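Local coordinates for protein neurotoxin (Clostridium botulinum, PDB 2QN0) that is the zinc protease light chain of botulinum neurotoxin type C1, which probably cleaves SNARE proteins of two kinds, at residues A[93-98]-A[393-398]; A[197-202]-A[383-388]; A[223-228]-A[362-367]. One frame throughout, in Å; residues are numbered along the deposited sequence.

Contact 1 (A[93-98]-A[393-398]); sequences LFKRIN and YDIQNG
Leu93 opens this contact by laying its CD2 methyl against the phenol end of Tyr393, 3.9 Å from CE2, the two side chains meeting at about a right angle. Two residues on, near the C-terminal end of helix 80-97, Lys95 offers its aliphatic part: CB and CD rest on the CD1 methyl of Ile395, while the extended chain carries NZ away to Asn7.

Arg96 does most of the work. Its CG stands anti to the backbone N (chi1 -180°), and the extended chain from there to NE sends the guanidinium across to the loop 393-398. NH1 binds Ile395 O at 2.9 Å, the oxygen close to the guanidinium plane although the donor sits well above the plane of the carbonyl. A second bond from NH1, to Gln396 O at 3.2 Å, is weak and bent, as is that from NE to Tyr393 OH at 3.0 Å. The phenol ring stands almost perpendicular to the guanidinium, their planes 83° apart. Over the centre of one guanidinium face lies Gly398 N, 3.4 Å from CZ; this amide is itself bonded to Asp394 O, within a turn where Asp394 OD1 accepts from Asn397 N in an Asx motif.

Outside the two segments, Asp222 forms a salt bridge with Arg96 NH2 and a hydrogen bond with Tyr393 OH. One buried arginine therefore joins a helix to an irregular loop through backbone carbonyls, a phenol and a carboxylate; the negative charge of Asp222 would be expected to balance the positive charge of the guanidinium and ease the cost of burying it.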
loop_
_atom_site.group_PDB
_atom_site.type_symbol
_atom_site.label_atom_id
_atom_site.label_comp_id
_atom_site.label_asym_id
_atom_site.label_seq_id
_atom_site.Cartn_x
_atom_site.Cartn_y
_atom_site.Cartn_z
ATOM N N LEU A 93 -0.715 -12.482 -5.609
ATOM C CA LEU A 93 -1.771 -11.620 -5.093
ATOM C C LEU A 93 -2.114 -10.514 -6.089
ATOM O O LEU A 93 -3.284 -10.173 -6.259
ATOM C CB LEU A 93 -1.357 -11.032 -3.739
ATOM C CG LEU A 93 -1.214 -12.105 -2.653
ATOM C CD1 LEU A 93 -0.697 -11.476 -1.372
ATOM C CD2 LEU A 93 -2.564 -12.782 -2.413
ATOM N N PHE A 94 -1.108 -9.954 -6.757
ATOM C CA PHE A 94 -1.395 -8.914 -7.739
ATOM C C PHE A 94 -2.211 -9.490 -8.889
ATOM O O PHE A 94 -3.085 -8.820 -9.429
ATOM C CB PHE A 94 -0.110 -8.271 -8.267
ATOM C CG PHE A 94 0.288 -7.023 -7.522
ATOM C CD1 PHE A 94 0.946 -7.103 -6.301
ATOM C CD2 PHE A 94 -0.040 -5.767 -8.025
ATOM C CE1 PHE A 94 1.274 -5.952 -5.588
ATOM C CE2 PHE A 94 0.281 -4.608 -7.320
ATOM C CZ PHE A 94 0.940 -4.701 -6.097
ATOM N N LYS A 95 -1.933 -10.735 -9.264
ATOM C CA LYS A 95 -2.696 -11.365 -10.339
ATOM C C LYS A 95 -4.163 -11.508 -9.925
ATOM O O LYS A 95 -5.072 -11.303 -10.733
ATOM C CB LYS A 95 -2.111 -12.741 -10.675
ATOM C CG LYS A 95 -0.744 -12.693 -11.352
ATOM C CD LYS A 95 -0.244 -14.112 -11.614
ATOM C CE LYS A 95 1.134 -14.136 -12.244
ATOM N NZ LYS A 95 1.581 -15.548 -12.458
ATOM N N ARG A 96 -4.397 -11.858 -8.664
ATOM C CA ARG A 96 -5.764 -12.014 -8.181
ATOM C C ARG A 96 -6.443 -10.649 -8.120
ATOM O O ARG A 96 -7.607 -10.508 -8.485
ATOM C CB ARG A 96 -5.776 -12.689 -6.802
ATOM C CG ARG A 96 -7.174 -12.898 -6.218
ATOM C CD ARG A 96 -7.159 -14.000 -5.165
ATOM N NE ARG A 96 -8.275 -13.913 -4.221
ATOM C CZ ARG A 96 -9.562 -13.989 -4.547
ATOM N NH1 ARG A 96 -9.928 -14.154 -5.811
ATOM N NH2 ARG A 96 -10.488 -13.902 -3.598
ATOM N N ILE A 97 -5.711 -9.640 -7.666
ATOM C CA ILE A 97 -6.267 -8.295 -7.602
ATOM C C ILE A 97 -6.648 -7.870 -9.021
ATOM O O ILE A 97 -7.710 -7.290 -9.253
ATOM C CB ILE A 97 -5.233 -7.298 -7.019
ATOM C CG1 ILE A 97 -5.017 -7.595 -5.532
ATOM C CG2 ILE A 97 -5.717 -5.856 -7.211
ATOM C CD1 ILE A 97 -3.859 -6.831 -4.904
ATOM N N ASN A 98 -5.775 -8.199 -9.969
ATOM C CA ASN A 98 -5.955 -7.854 -11.375
ATOM C C ASN A 98 -7.077 -8.625 -12.071
ATOM O O ASN A 98 -7.425 -8.316 -13.212
ATOM C CB ASN A 98 -4.629 -8.087 -12.115
ATOM C CG ASN A 98 -4.558 -7.361 -13.444
ATOM O OD1 ASN A 98 -5.010 -6.222 -13.569
ATOM N ND2 ASN A 98 -3.958 -8.007 -14.440
ATOM N N TYR A 393 -5.198 -21.900 -2.279
ATOM C CA TYR A 393 -5.573 -20.541 -2.640
ATOM C C TYR A 393 -5.310 -20.314 -4.125
ATOM O O TYR A 393 -4.190 -20.513 -4.591
ATOM C CB TYR A 393 -4.721 -19.574 -1.813
ATOM C CG TYR A 393 -5.095 -18.114 -1.924
ATOM C CD1 TYR A 393 -6.051 -17.555 -1.080
ATOM C CD2 TYR A 393 -4.482 -17.288 -2.868
ATOM C CE1 TYR A 393 -6.388 -16.200 -1.167
ATOM C CE2 TYR A 393 -4.811 -15.936 -2.969
ATOM C CZ TYR A 393 -5.764 -15.400 -2.113
ATOM O OH TYR A 393 -6.088 -14.065 -2.198
ATOM N N ASP A 394 -6.333 -19.916 -4.876
ATOM C CA ASP A 394 -6.122 -19.649 -6.293
ATOM C C ASP A 394 -6.567 -18.246 -6.686
ATOM O O ASP A 394 -7.256 -17.560 -5.928
ATOM C CB ASP A 394 -6.800 -20.706 -7.186
ATOM C CG ASP A 394 -8.312 -20.747 -7.042
ATOM O OD1 ASP A 394 -8.947 -19.694 -6.834
ATOM O OD2 ASP A 394 -8.876 -21.854 -7.169
ATOM N N ILE A 395 -6.153 -17.822 -7.874
ATOM C CA ILE A 395 -6.465 -16.493 -8.384
ATOM C C ILE A 395 -7.950 -16.159 -8.485
ATOM O O ILE A 395 -8.373 -15.069 -8.097
ATOM C CB ILE A 395 -5.806 -16.283 -9.774
ATOM C CG1 ILE A 395 -4.283 -16.284 -9.622
ATOM C CG2 ILE A 395 -6.284 -14.980 -10.399
ATOM C CD1 ILE A 395 -3.530 -16.248 -10.938
ATOM N N GLN A 396 -8.745 -17.092 -8.992
ATOM C CA GLN A 396 -10.170 -16.844 -9.162
ATOM C C GLN A 396 -11.012 -16.774 -7.889
ATOM O O GLN A 396 -11.829 -15.864 -7.741
ATOM C CB GLN A 396 -10.772 -17.893 -10.100
ATOM C CG GLN A 396 -12.241 -17.664 -10.440
ATOM C CD GLN A 396 -12.488 -16.321 -11.111
ATOM O OE1 GLN A 396 -11.754 -15.919 -12.017
ATOM N NE2 GLN A 396 -13.533 -15.625 -10.676
ATOM N N ASN A 397 -10.818 -17.720 -6.975
ATOM C CA ASN A 397 -11.630 -17.753 -5.759
ATOM C C ASN A 397 -10.913 -17.653 -4.420
ATOM O O ASN A 397 -11.546 -17.811 -3.378
ATOM C CB ASN A 397 -12.482 -19.025 -5.744
ATOM C CG ASN A 397 -13.404 -19.123 -6.936
ATOM O OD1 ASN A 397 -13.189 -19.931 -7.839
ATOM N ND2 ASN A 397 -14.438 -18.289 -6.952
ATOM N N GLY A 398 -9.614 -17.384 -4.433
ATOM C CA GLY A 398 -8.894 -17.305 -3.175
ATOM C C GLY A 398 -9.002 -18.630 -2.436
ATOM O O GLY A 398 -8.693 -19.680 -3.000
#

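Contact 2 (A[197-202]-A[383-388])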
loop_
_atom_site.group_PDB
_atom_site.type_symbol
_atom_site.label_atom_id
_atom_site.label_comp_id
_atom_site.label_asym_id
_atom_site.label_seq_id
_atom_site.Cartn_x
_atom_site.Cartn_y
_atom_site.Cartn_z
ATOM N N ARG A 197 0.411 -13.088 3.805
ATOM C CA ARG A 197 0.070 -14.442 4.247
ATOM C C ARG A 197 -0.189 -14.536 5.746
ATOM O O ARG A 197 -0.690 -15.548 6.227
ATOM C CB ARG A 197 1.135 -15.469 3.822
ATOM C CG ARG A 197 2.370 -15.583 4.689
ATOM C CD ARG A 197 3.157 -16.831 4.266
ATOM N NE ARG A 197 4.452 -16.954 4.934
ATOM C CZ ARG A 197 4.621 -17.373 6.185
ATOM N NH1 ARG A 197 3.575 -17.717 6.920
ATOM N NH2 ARG A 197 5.840 -17.444 6.701
ATOM N N PHE A 198 0.163 -13.490 6.488
ATOM C CA PHE A 198 -0.108 -13.464 7.927
ATOM C C PHE A 198 -1.461 -12.768 8.013
ATOM O O PHE A 198 -1.547 -11.540 7.953
ATOM C CB PHE A 198 0.975 -12.673 8.662
ATOM C CG PHE A 198 2.260 -13.433 8.830
ATOM C CD1 PHE A 198 2.488 -14.192 9.974
ATOM C CD2 PHE A 198 3.227 -13.423 7.831
ATOM C CE1 PHE A 198 3.663 -14.933 10.119
ATOM C CE2 PHE A 198 4.404 -14.161 7.966
ATOM C CZ PHE A 198 4.620 -14.916 9.113
ATOM N N MET A 199 -2.515 -13.568 8.146
ATOM C CA MET A 199 -3.878 -13.053 8.156
ATOM C C MET A 199 -4.553 -12.788 9.493
ATOM O O MET A 199 -4.524 -13.610 10.406
ATOM C CB MET A 199 -4.772 -13.995 7.348
ATOM C CG MET A 199 -4.293 -14.234 5.928
ATOM S SD MET A 199 -5.117 -15.652 5.189
ATOM C CE MET A 199 -3.981 -16.976 5.665
ATOM N N LEU A 200 -5.188 -11.625 9.572
ATOM C CA LEU A 200 -5.926 -11.203 10.750
ATOM C C LEU A 200 -7.216 -12.027 10.783
ATOM O O LEU A 200 -7.778 -12.344 9.731
ATOM C CB LEU A 200 -6.224 -9.702 10.619
ATOM C CG LEU A 200 -7.154 -8.930 11.557
ATOM C CD1 LEU A 200 -6.792 -7.443 11.495
ATOM C CD2 LEU A 200 -8.605 -9.147 11.153
ATOM N N THR A 201 -7.669 -12.397 11.980
ATOM C CA THR A 201 -8.897 -13.179 12.121
ATOM C C THR A 201 -9.955 -12.383 12.882
ATOM O O THR A 201 -9.625 -11.553 13.731
ATOM C CB THR A 201 -8.634 -14.516 12.844
ATOM O OG1 THR A 201 -7.999 -14.265 14.103
ATOM C CG2 THR A 201 -7.728 -15.408 11.992
ATOM N N TYR A 202 -11.222 -12.652 12.584
ATOM C CA TYR A 202 -12.334 -11.921 13.192
ATOM C C TYR A 202 -13.624 -12.739 13.154
ATOM O O TYR A 202 -13.697 -13.761 12.469
ATOM C CB TYR A 202 -12.549 -10.632 12.398
ATOM C CG TYR A 202 -12.727 -10.929 10.922
ATOM C CD1 TYR A 202 -13.983 -11.253 10.400
ATOM C CD2 TYR A 202 -11.620 -11.032 10.079
ATOM C CE1 TYR A 202 -14.129 -11.685 9.085
ATOM C CE2 TYR A 202 -11.757 -11.466 8.758
ATOM C CZ TYR A 202 -13.012 -11.796 8.273
ATOM O OH TYR A 202 -13.147 -12.282 6.991
ATOM N N VAL A 383 -3.708 -16.300 11.474
ATOM C CA VAL A 383 -3.480 -17.581 10.816
ATOM C C VAL A 383 -2.691 -17.356 9.536
ATOM O O VAL A 383 -2.547 -16.226 9.071
ATOM C CB VAL A 383 -4.811 -18.295 10.452
ATOM C CG1 VAL A 383 -5.576 -18.654 11.721
ATOM C CG2 VAL A 383 -5.661 -17.410 9.550
ATOM N N THR A 384 -2.152 -18.434 8.983
ATOM C CA THR A 384 -1.416 -18.337 7.736
ATOM C C THR A 384 -1.734 -19.580 6.917
ATOM O O THR A 384 -2.458 -20.466 7.375
ATOM C CB THR A 384 0.108 -18.214 7.969
ATOM O OG1 THR A 384 0.751 -17.906 6.726
ATOM C CG2 THR A 384 0.686 -19.511 8.527
ATOM N N ALA A 385 -1.215 -19.633 5.699
ATOM C CA ALA A 385 -1.467 -20.764 4.822
ATOM C C ALA A 385 -0.475 -20.732 3.672
ATOM O O ALA A 385 0.209 -19.731 3.464
ATOM C CB ALA A 385 -2.895 -20.694 4.280
ATOM N N ASN A 386 -0.395 -21.834 2.933
ATOM C CA ASN A 386 0.506 -21.915 1.790
ATOM C C ASN A 386 -0.291 -21.418 0.595
ATOM O O ASN A 386 -0.820 -22.208 -0.190
ATOM C CB ASN A 386 0.951 -23.362 1.575
ATOM C CG ASN A 386 1.500 -23.988 2.839
ATOM O OD1 ASN A 386 2.315 -23.386 3.540
ATOM N ND2 ASN A 386 1.061 -25.206 3.135
ATOM N N ILE A 387 -0.381 -20.097 0.467
ATOM C CA ILE A 387 -1.156 -19.494 -0.606
ATOM C C ILE A 387 -0.618 -19.701 -2.018
ATOM O O ILE A 387 -1.303 -19.382 -2.989
ATOM C CB ILE A 387 -1.370 -17.982 -0.358
ATOM C CG1 ILE A 387 -0.027 -17.262 -0.252
ATOM C CG2 ILE A 387 -2.169 -17.782 0.931
ATOM C CD1 ILE A 387 -0.168 -15.754 -0.122
ATOM N N LEU A 388 0.594 -20.233 -2.143
ATOM C CA LEU A 388 1.146 -20.486 -3.475
ATOM C C LEU A 388 0.592 -21.805 -4.021
ATOM O O LEU A 388 0.655 -22.069 -5.223
ATOM C CB LEU A 388 2.677 -20.535 -3.432
ATOM C CG LEU A 388 3.391 -19.205 -3.161
ATOM C CD1 LEU A 388 4.900 -19.401 -3.212
ATOM C CD2 LEU A 388 2.963 -18.180 -4.200
#
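Met199 and Val383 exchange both of their backbone bonds, forming one antiparallel hydrogen-bonded pair: Met199 N gives to Val383 O at 2.8 Å, and Val383 N to Met199 O at 3.0 Å. Next to this bridge a side chain takes over. Thr384 OG1 stands anti to its own backbone N (chi1 -171°), which turns it toward Arg197; it donates to Arg197 O at 2.8 Å, from well above the carbonyl plane, and accepts from Arg197 NH1, also at 2.8 Å, exactly in the guanidinium plane. The hydroxyl is thus used in both directions by one residue, whose side chain runs alongside that of the threonine. Phe198 CE2 lies over the centre of one guanidinium face.

Ala385 N, by contrast, is buried with no partner in the model. Near it the bent chain of Met199 brings CE to 3.6 Å from Thr384 CA. At the other end, Thr201 CG2 packs on the Val383 methyls, 3.8 Å from CG2, while Thr201 OG1 bonds to Thr381 O.

The pattern is that of an isolated antiparallel beta bridge beside strand 201-202, extended by the Thr384-Arg197 bonds and linking two small two-stranded antiparallel sheets, 201-202 with 219-220 and 383-384 with 422-423.

Contact 3 (A[223-228]-A[362-367]); sequences PILILM and NYAKIY
The ring of Tyr363 receives Met228 squarely on one face: the CE methyl stands 3.5 Å from the ring centroid and only 6° off the normal, a CH-pi contact over the middle of the six carbons. Met228 CB also touches the ring, at CD2 and CE2. The ring of Tyr367 is approached differently. In its plane, at the edge, lies the carbonyl oxygen of Tyr363, one helical turn back, whereas its neighbours from helix 223-238 come in obliquely: Ile224 CD1 at 3.5 Å from CD1, and Met228 CE at 3.6 Å from OH.

Met228 thus ends between two tyrosines. The bend at chi3 (87°) turns the methyl onto Tyr363 and leaves SD close to both rings, 4.4 Å from the Tyr363 centroid and 4.5 Å from that of Tyr367, two oblique Met-aromatic contacts. Beside this group, Leu225 sets its two methyls against neighbouring residues of helix 360-366, CD2 reaching Tyr363 CB at 3.5 Å and CD1 reaching Ala364 CB.

The helix segments run roughly antiparallel, with 148° between their directions and 10.5 Å between their axes, a separation filled by these side chains. The phenol groups have polar partners beyond the interface: Tyr363 OH bonds to Asn232 OD1 and Tyr367 OH to Ile97 O.

Met228 directly precedes His229, a zinc ligand, on the same helix, and its side chain lies about 11 Å from the metal. Between the two segments the contact is wholly apolar and aromatic in character, so dispersion and CH-pi forces, rather than polar bonds, join helix 360-366 to the first turns of the zinc-binding helix, while the hydroxyls anchored elsewhere should limit how the rings can move.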
loop_
_atom_site.group_PDB
_atom_site.type_symbol
_atom_site.label_atom_id
_atom_site.label_comp_id
_atom_site.label_asym_id
_atom_site.label_seq_id
_atom_site.Cartn_x
_atom_site.Cartn_y
_atom_site.Cartn_z
ATOM N N PRO A 223 -5.836 -12.488 1.933
ATOM C CA PRO A 223 -4.596 -11.743 1.720
ATOM C C PRO A 223 -4.696 -10.589 0.722
ATOM O O PRO A 223 -4.002 -9.581 0.880
ATOM C CB PRO A 223 -3.625 -12.823 1.252
ATOM C CG PRO A 223 -4.068 -14.006 2.036
ATOM C CD PRO A 223 -5.579 -13.941 1.922
ATOM N N ILE A 224 -5.540 -10.709 -0.305
ATOM C CA ILE A 224 -5.613 -9.605 -1.255
ATOM C C ILE A 224 -6.200 -8.343 -0.631
ATOM O O ILE A 224 -5.849 -7.242 -1.042
ATOM C CB ILE A 224 -6.418 -9.930 -2.549
ATOM C CG1 ILE A 224 -7.851 -10.342 -2.215
ATOM C CG2 ILE A 224 -5.681 -10.989 -3.367
ATOM C CD1 ILE A 224 -8.802 -10.177 -3.388
ATOM N N LEU A 225 -7.080 -8.491 0.357
ATOM C CA LEU A 225 -7.667 -7.310 0.992
ATOM C C LEU A 225 -6.670 -6.643 1.927
ATOM O O LEU A 225 -6.682 -5.423 2.095
ATOM C CB LEU A 225 -8.952 -7.665 1.747
ATOM C CG LEU A 225 -10.165 -8.012 0.868
ATOM C CD1 LEU A 225 -11.442 -7.794 1.666
ATOM C CD2 LEU A 225 -10.195 -7.141 -0.373
ATOM N N ILE A 226 -5.803 -7.443 2.538
ATOM C CA ILE A 226 -4.783 -6.899 3.420
ATOM C C ILE A 226 -3.868 -6.026 2.559
ATOM O O ILE A 226 -3.500 -4.912 2.941
ATOM C CB ILE A 226 -3.956 -8.032 4.075
ATOM C CG1 ILE A 226 -4.869 -8.900 4.949
ATOM C CG2 ILE A 226 -2.824 -7.442 4.905
ATOM C CD1 ILE A 226 -4.162 -10.079 5.614
ATOM N N LEU A 227 -3.514 -6.535 1.381
ATOM C CA LEU A 227 -2.652 -5.799 0.467
ATOM C C LEU A 227 -3.378 -4.614 -0.181
ATOM O O LEU A 227 -2.848 -3.500 -0.219
ATOM C CB LEU A 227 -2.111 -6.741 -0.620
ATOM C CG LEU A 227 -1.273 -6.131 -1.750
ATOM C CD1 LEU A 227 -0.079 -5.376 -1.175
ATOM C CD2 LEU A 227 -0.801 -7.248 -2.687
ATOM N N MET A 228 -4.588 -4.846 -0.680
ATOM C CA MET A 228 -5.348 -3.773 -1.321
ATOM C C MET A 228 -5.608 -2.629 -0.349
ATOM O O MET A 228 -5.655 -1.469 -0.753
ATOM C CB MET A 228 -6.668 -4.304 -1.882
ATOM C CG MET A 228 -6.481 -5.155 -3.140
ATOM S SD MET A 228 -8.015 -5.801 -3.812
ATOM C CE MET A 228 -8.524 -4.447 -4.869
ATOM N N ASN A 362 -15.428 -1.881 -0.056
ATOM C CA ASN A 362 -16.000 -2.077 -1.381
ATOM C C ASN A 362 -15.366 -3.292 -2.054
ATOM O O ASN A 362 -16.052 -4.068 -2.719
ATOM C CB ASN A 362 -15.795 -0.813 -2.227
ATOM C CG ASN A 362 -16.650 -0.797 -3.480
ATOM O OD1 ASN A 362 -17.734 -1.385 -3.515
ATOM N ND2 ASN A 362 -16.176 -0.101 -4.514
ATOM N N TYR A 363 -14.061 -3.475 -1.872
ATOM C CA TYR A 363 -13.394 -4.625 -2.485
ATOM C C TYR A 363 -13.980 -5.941 -1.972
ATOM O O TYR A 363 -14.159 -6.884 -2.741
ATOM C CB TYR A 363 -11.885 -4.614 -2.206
ATOM C CG TYR A 363 -11.160 -3.362 -2.654
ATOM C CD1 TYR A 363 -11.579 -2.647 -3.778
ATOM C CD2 TYR A 363 -10.035 -2.908 -1.968
ATOM C CE1 TYR A 363 -10.893 -1.504 -4.202
ATOM C CE2 TYR A 363 -9.343 -1.778 -2.385
ATOM C CZ TYR A 363 -9.778 -1.079 -3.501
ATOM O OH TYR A 363 -9.091 0.044 -3.909
ATOM N N ALA A 364 -14.278 -6.008 -0.677
ATOM C CA ALA A 364 -14.832 -7.234 -0.099
ATOM C C ALA A 364 -16.099 -7.654 -0.832
ATOM O O ALA A 364 -16.319 -8.840 -1.078
ATOM C CB ALA A 364 -15.125 -7.039 1.391
ATOM N N LYS A 365 -16.932 -6.679 -1.181
ATOM C CA LYS A 365 -18.167 -6.965 -1.899
ATOM C C LYS A 365 -17.878 -7.369 -3.343
ATOM O O LYS A 365 -18.421 -8.354 -3.845
ATOM C CB LYS A 365 -19.082 -5.736 -1.898
ATOM C CG LYS A 365 -19.602 -5.350 -0.521
ATOM C CD LYS A 365 -20.534 -4.144 -0.587
ATOM C CE LYS A 365 -19.807 -2.895 -1.061
ATOM N NZ LYS A 365 -20.710 -1.707 -1.102
ATOM N N ILE A 366 -17.015 -6.609 -4.006
ATOM C CA ILE A 366 -16.685 -6.882 -5.401
ATOM C C ILE A 366 -15.990 -8.223 -5.637
ATOM O O ILE A 366 -16.309 -8.927 -6.598
ATOM C CB ILE A 366 -15.835 -5.733 -5.981
ATOM C CG1 ILE A 366 -16.674 -4.450 -5.998
ATOM C CG2 ILE A 366 -15.358 -6.081 -7.394
ATOM C CD1 ILE A 366 -15.903 -3.211 -6.390
ATOM N N TYR A 367 -15.053 -8.586 -4.767
ATOM C CA TYR A 367 -14.340 -9.857 -4.913
ATOM C C TYR A 367 -15.099 -11.008 -4.261
ATOM O O TYR A 367 -14.642 -12.148 -4.269
ATOM C CB TYR A 367 -12.936 -9.748 -4.316
ATOM C CG TYR A 367 -11.999 -8.902 -5.154
ATOM C CD1 TYR A 367 -11.047 -9.493 -5.986
ATOM C CD2 TYR A 367 -12.097 -7.511 -5.149
ATOM C CE1 TYR A 367 -10.212 -8.715 -6.798
ATOM C CE2 TYR A 367 -11.273 -6.726 -5.955
ATOM C CZ TYR A 367 -10.336 -7.333 -6.777
ATOM O OH TYR A 367 -9.539 -6.555 -7.586
#

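How the contacts relate
From the N terminus, helix 80-97 comes first, and contact 1 closes the longest loop by joining its end to 393-398, with 294 residues between. Within that span contact 2 ties 197-202 to 383-388, and contact 3, innermost, brings 223-228 back to 362-367; the three loops nest without crossing. Each contact touches the other two. Contacts 1 and 3 meet where Ile97 packs on Met228. Met199 lies against Pro223, linking contacts 2 and 3, and Tyr393 meets Ile387, linking 1 and 2. Together they fasten the late part of the chain to helix 80-97, to the chain beside strand 201-202 and to the zinc-binding helix.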